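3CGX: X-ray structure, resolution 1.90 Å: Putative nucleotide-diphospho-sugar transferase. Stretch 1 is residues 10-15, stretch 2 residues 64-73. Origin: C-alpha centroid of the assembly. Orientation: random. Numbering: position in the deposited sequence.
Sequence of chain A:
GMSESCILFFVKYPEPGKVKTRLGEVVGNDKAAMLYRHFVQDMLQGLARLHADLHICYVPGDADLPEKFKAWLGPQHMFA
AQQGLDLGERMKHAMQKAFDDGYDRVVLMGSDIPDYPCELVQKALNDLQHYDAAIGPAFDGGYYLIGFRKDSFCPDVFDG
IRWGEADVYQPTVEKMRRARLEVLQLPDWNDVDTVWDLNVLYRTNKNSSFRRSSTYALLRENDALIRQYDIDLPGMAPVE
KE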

ATOM      1  N   PHE A  10      -2.404   2.788   3.433  1.00 20.05           N
ATOM      2  CA  PHE A  10      -1.291   3.351   4.192  1.00 20.39           C
ATOM      3  C   PHE A  10      -0.413   4.205   3.306  1.00 21.79           C
ATOM      4  O   PHE A  10       0.126   3.749   2.287  1.00 23.29           O
ATOM      5  N   VAL A  11      -0.310   5.476   3.709  1.00 22.91           N
ATOM      6  CA  VAL A  11       0.356   6.556   2.981  1.00 20.03           C
ATOM      7  C   VAL A  11       1.196   7.431   3.925  1.00 21.99           C
ATOM      8  O   VAL A  11       1.086   7.360   5.129  1.00 21.17           O
ATOM      9  N   LYS A  12       2.087   8.194   3.345  1.00 21.68           N
ATOM     10  CA  LYS A  12       2.803   9.291   4.013  1.00 21.97           C
ATOM     11  C   LYS A  12       2.668  10.586   3.176  1.00 21.98           C
ATOM     12  O   LYS A  12       2.638  10.546   1.936  1.00 21.50           O
ATOM     13  N   TYR A  13       2.566  11.728   3.862  1.00 23.64           N
ATOM     14  CA  TYR A  13       2.473  13.004   3.148  1.00 23.07           C
ATOM     15  C   TYR A  13       3.762  13.126   2.311  1.00 23.59           C
ATOM     16  O   TYR A  13       4.854  12.941   2.827  1.00 23.76           O
ATOM     17  N   PRO A  14       3.629  13.393   0.991  1.00 22.74           N
ATOM     18  CA  PRO A  14       4.775  13.400   0.043  1.00 23.12           C
ATOM     19  C   PRO A  14       5.644  14.661   0.085  1.00 24.47           C
ATOM     20  O   PRO A  14       5.755  15.398  -0.908  1.00 23.81           O
ATOM     21  N   GLU A  15       6.259  14.885   1.235  1.00 25.36           N
ATOM     22  CA  GLU A  15       7.159  16.026   1.420  1.00 26.76           C
ATOM     23  C   GLU A  15       8.569  15.694   0.955  1.00 25.36           C
ATOM     24  O   GLU A  15       9.112  14.659   1.369  1.00 23.29           O
ATOM     25  N   ASP A  64      -0.275  19.884  11.431  1.00 14.23           N
ATOM     26  CA  ASP A  64      -0.902  20.429  10.219  1.00 17.29           C
ATOM     27  C   ASP A  64      -1.301  19.398   9.181  1.00 17.22           C
ATOM     28  O   ASP A  64      -1.861  19.743   8.155  1.00 16.55           O
ATOM     29  N   LEU A  65      -1.079  18.117   9.472  1.00 16.16           N
ATOM     30  CA  LEU A  65      -1.353  17.095   8.486  1.00 16.78           C
ATOM     31  C   LEU A  65      -2.823  16.922   8.077  1.00 17.25           C
ATOM     32  O   LEU A  65      -3.074  16.700   6.896  1.00 20.32           O
ATOM     33  N   PRO A  66      -3.764  16.967   9.028  1.00 17.35           N
ATOM     34  CA  PRO A  66      -5.163  16.731   8.615  1.00 17.05           C
ATOM     35  C   PRO A  66      -5.650  17.644   7.467  1.00 17.65           C
ATOM     36  O   PRO A  66      -6.192  17.174   6.452  1.00 19.20           O
ATOM     37  N   GLU A  67      -5.414  18.926   7.575  1.00 14.80           N
ATOM     38  CA  GLU A  67      -5.858  19.839   6.528  1.00 16.97           C
ATOM     39  C   GLU A  67      -4.940  19.734   5.298  1.00 18.06           C
ATOM     40  O   GLU A  67      -5.358  20.001   4.155  1.00 16.42           O
ATOM     41  N   LYS A  68      -3.705  19.314   5.509  1.00 14.46           N
ATOM     42  CA  LYS A  68      -2.765  19.131   4.368  1.00 15.89           C
ATOM     43  C   LYS A  68      -3.275  17.982   3.485  1.00 16.77           C
ATOM     44  O   LYS A  68      -3.347  18.062   2.254  1.00 16.08           O
ATOM     45  N   PHE A  69      -3.742  16.937   4.153  1.00 17.26           N
ATOM     46  CA  PHE A  69      -4.331  15.786   3.474  1.00 17.68           C
ATOM     47  C   PHE A  69      -5.628  16.128   2.750  1.00 19.40           C
ATOM     48  O   PHE A  69      -5.840  15.689   1.622  1.00 20.17           O
ATOM     49  N   LYS A  70      -6.482  16.906   3.404  1.00 20.30           N
ATOM     50  CA  LYS A  70      -7.754  17.325   2.781  1.00 19.79           C
ATOM     51  C   LYS A  70      -7.469  18.188   1.545  1.00 20.92           C
ATOM     52  O   LYS A  70      -8.101  18.032   0.485  1.00 20.13           O
ATOM     53  N   ALA A  71      -6.516  19.104   1.669  1.00 19.36           N
ATOM     54  CA  ALA A  71      -6.184  20.003   0.564  1.00 20.27           C
ATOM     55  C   ALA A  71      -5.575  19.253  -0.614  1.00 21.46           C
ATOM     56  O   ALA A  71      -5.688  19.670  -1.757  1.00 22.47           O
ATOM     57  N   TRP A  72      -4.937  18.138  -0.323  1.00 22.55           N
ATOM     58  CA  TRP A  72      -4.248  17.351  -1.360  1.00 23.11           C
ATOM     59  C   TRP A  72      -5.201  16.370  -2.067  1.00 22.52           C
ATOM     60  O   TRP A  72      -5.426  16.473  -3.274  1.00 22.62           O
ATOM     61  N   LEU A  73      -5.757  15.455  -1.282  1.00 23.59           N
ATOM     62  CA  LEU A  73      -6.639  14.374  -1.788  1.00 25.73           C
ATOM     63  C   LEU A  73      -8.143  14.679  -1.732  1.00 24.80           C
ATOM     64  O   LEU A  73      -8.925  14.008  -2.373  1.00 29.07           O
TER

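A helix can pack against a neighbouring segment with no direct hydrogen bond between them, as apolar and aromatic contacts here illustrate. The central ring belongs to Y13 (chi1 t), whose side chain points sideways; L65, K68, F69 and W72, on one side of the helix, all touch this residue. L65 (m, t) leaves its backbone sideways, yet its end comes nearer the loop, placing CD2 3.6 Å from Y13 CB. One turn on, K68 (m, t, p, t) points toward the loop and lays its aliphatic chain over one face of the tyrosine, with K68 CE 3.4 Å from Y13 CE2; its ammonium sits off-centre in a cation-pi contact. F69 (m) also leaves sideways with its end coming nearer, and receives the edge of Y13 on its ring face, the two planes nearly perpendicular at 89°, while F69 CE1 also meets V11 CG2 (V11 chi1 m, pointing toward the helix) at 3.8 Å. W72 (t), pointing toward the loop, closes the row: its CE3 lies 3.9 Å from Y13 CE1, and P14, pointing toward the helix, packs over its indole face, P14 CD 3.3 Å from W72 CZ3. Polar groups are joined through water. Water 1 lies 2.6 Å from Y13 OH and donates to K68 O at 2.8 Å; water 2 donates to E15 OE1 and weakly accepts from K68 NZ, linking charges too far apart for a salt bridge.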

ATOM      1  CB  PHE A  10      -0.485   2.209   4.871  1.00 22.68           C
ATOM      2  CG  PHE A  10      -0.964   1.830   6.239  1.00 22.18           C
ATOM      3  CD1 PHE A  10      -2.316   1.715   6.536  1.00 21.75           C
ATOM      4  CD2 PHE A  10      -0.033   1.530   7.255  1.00 21.84           C
ATOM      5  CE1 PHE A  10      -2.724   1.412   7.810  1.00 21.55           C
ATOM      6  CE2 PHE A  10      -0.448   1.164   8.519  1.00 25.23           C
ATOM      7  CZ  PHE A  10      -1.778   1.112   8.810  1.00 24.72           C
ATOM      8  CB  VAL A  11      -0.716   7.465   2.246  1.00 23.19           C
ATOM      9  CG1 VAL A  11      -1.590   6.644   1.246  1.00 22.35           C
ATOM     10  CG2 VAL A  11      -1.628   8.245   3.267  1.00 16.27           C
ATOM     11  CB  LYS A  12       4.274   8.948   4.208  1.00 24.04           C
ATOM     12  CG  LYS A  12       5.067   9.954   5.000  1.00 23.44           C
ATOM     13  CD  LYS A  12       6.427   9.457   5.417  1.00 24.75           C
ATOM     14  CE  LYS A  12       7.201  10.552   6.193  1.00 24.18           C
ATOM     15  NZ  LYS A  12       8.536  10.035   6.506  1.00 22.93           N
ATOM     16  CB  TYR A  13       2.266  14.229   4.053  1.00 22.76           C
ATOM     17  CG  TYR A  13       1.876  15.381   3.191  1.00 18.16           C
ATOM     18  CD1 TYR A  13       0.544  15.567   2.822  1.00 20.21           C
ATOM     19  CD2 TYR A  13       2.847  16.248   2.661  1.00 26.18           C
ATOM     20  CE1 TYR A  13       0.162  16.601   1.940  1.00 25.84           C
ATOM     21  CE2 TYR A  13       2.483  17.284   1.780  1.00 23.24           C
ATOM     22  CZ  TYR A  13       1.134  17.433   1.411  1.00 29.35           C
ATOM     23  OH  TYR A  13       0.734  18.423   0.534  1.00 27.06           O
ATOM     24  CB  PRO A  14       4.102  13.227  -1.301  1.00 24.87           C
ATOM     25  CG  PRO A  14       2.766  13.965  -1.099  1.00 20.05           C
ATOM     26  CD  PRO A  14       2.351  13.659   0.302  1.00 24.07           C
ATOM     27  CB  GLU A  15       7.245  16.382   2.887  1.00 28.71           C
ATOM     28  CG  GLU A  15       8.006  17.638   3.120  1.00 33.38           C
ATOM     29  CD  GLU A  15       8.065  17.990   4.596  1.00 50.47           C
ATOM     30  OE1 GLU A  15       7.265  17.433   5.391  1.00 50.62           O
ATOM     31  OE2 GLU A  15       8.931  18.811   4.951  1.00 54.81           O
ATOM     32  CB  ASP A  64      -0.055  21.530   9.597  1.00 17.00           C
ATOM     33  CG  ASP A  64       1.299  21.059   9.071  1.00 21.02           C
ATOM     34  OD1 ASP A  64       1.623  19.865   9.051  1.00 22.01           O
ATOM     35  OD2 ASP A  64       2.037  21.967   8.662  1.00 29.54           O
ATOM     36  CB  LEU A  65      -0.759  15.736   8.888  1.00 16.35           C
ATOM     37  CG  LEU A  65       0.753  15.623   8.643  1.00 17.94           C
ATOM     38  CD1 LEU A  65       1.178  14.257   9.194  1.00 18.93           C
ATOM     39  CD2 LEU A  65       1.239  15.808   7.142  1.00 18.96           C
ATOM     40  CB  PRO A  66      -5.951  16.895   9.912  1.00 16.66           C
ATOM     41  CG  PRO A  66      -4.988  16.551  10.968  1.00 19.83           C
ATOM     42  CD  PRO A  66      -3.633  17.029  10.486  1.00 20.23           C
ATOM     43  CB  GLU A  67      -5.957  21.274   7.063  1.00 17.35           C
ATOM     44  CG  GLU A  67      -7.075  21.482   8.043  1.00 19.94           C
ATOM     45  CD  GLU A  67      -8.458  21.230   7.451  1.00 21.45           C
ATOM     46  OE1 GLU A  67      -8.656  21.508   6.250  1.00 22.69           O
ATOM     47  OE2 GLU A  67      -9.341  20.738   8.199  1.00 21.29           O
ATOM     48  CB  LYS A  68      -1.333  18.859   4.832  1.00 18.40           C
ATOM     49  CG  LYS A  68      -0.548  20.071   5.107  1.00 22.23           C
ATOM     50  CD  LYS A  68       0.858  19.724   5.599  1.00 27.28           C
ATOM     51  CE  LYS A  68       1.698  19.267   4.435  1.00 34.66           C
ATOM     52  NZ  LYS A  68       3.154  19.333   4.724  1.00 51.56           N
ATOM     53  CB  PHE A  69      -4.521  14.583   4.417  1.00 17.59           C
ATOM     54  CG  PHE A  69      -3.307  13.680   4.453  1.00 21.44           C
ATOM     55  CD1 PHE A  69      -3.069  12.790   3.394  1.00 23.04           C
ATOM     56  CD2 PHE A  69      -2.374  13.789   5.462  1.00 18.07           C
ATOM     57  CE1 PHE A  69      -1.919  11.988   3.378  1.00 23.49           C
ATOM     58  CE2 PHE A  69      -1.208  12.996   5.450  1.00 20.50           C
ATOM     59  CZ  PHE A  69      -0.990  12.091   4.404  1.00 22.93           C
ATOM     60  CB  LYS A  70      -8.694  18.049   3.785  1.00 18.70           C
ATOM     61  CG  LYS A  70      -9.003  17.191   4.989  1.00 22.33           C
ATOM     62  CD  LYS A  70     -10.198  17.572   5.857  1.00 30.27           C
ATOM     63  CE  LYS A  70     -10.662  18.991   5.802  1.00 39.62           C
ATOM     64  NZ  LYS A  70     -11.468  19.297   7.071  1.00 30.59           N
ATOM     65  CB  ALA A  71      -5.262  21.158   1.035  1.00 17.08           C
ATOM     66  CB  TRP A  72      -3.052  16.598  -0.768  1.00 21.62           C
ATOM     67  CG  TRP A  72      -2.411  15.586  -1.709  1.00 25.74           C
ATOM     68  CD1 TRP A  72      -2.365  15.647  -3.063  1.00 25.85           C
ATOM     69  CD2 TRP A  72      -1.726  14.392  -1.340  1.00 19.42           C
ATOM     70  NE1 TRP A  72      -1.708  14.551  -3.580  1.00 25.00           N
ATOM     71  CE2 TRP A  72      -1.299  13.763  -2.543  1.00 22.72           C
ATOM     72  CE3 TRP A  72      -1.451  13.775  -0.120  1.00 18.28           C
ATOM     73  CZ2 TRP A  72      -0.607  12.570  -2.551  1.00 18.68           C
ATOM     74  CZ3 TRP A  72      -0.769  12.576  -0.118  1.00 22.36           C
ATOM     75  CH2 TRP A  72      -0.353  11.981  -1.327  1.00 24.50           C
ATOM     76  CB  LEU A  73      -6.312  13.059  -1.072  1.00 23.48           C
ATOM     77  CG  LEU A  73      -4.861  12.625  -1.267  1.00 24.22           C
ATOM     78  CD1 LEU A  73      -4.505  11.451  -0.383  1.00 20.91           C
ATOM     79  CD2 LEU A  73      -4.620  12.259  -2.754  1.00 26.51           C
TER
HETATM   80  O   HOH W   1      -1.592  19.527   0.709  1.00 23.59           O
HETATM   81  O   HOH W   2       4.858  16.602   5.607  1.00 35.19           O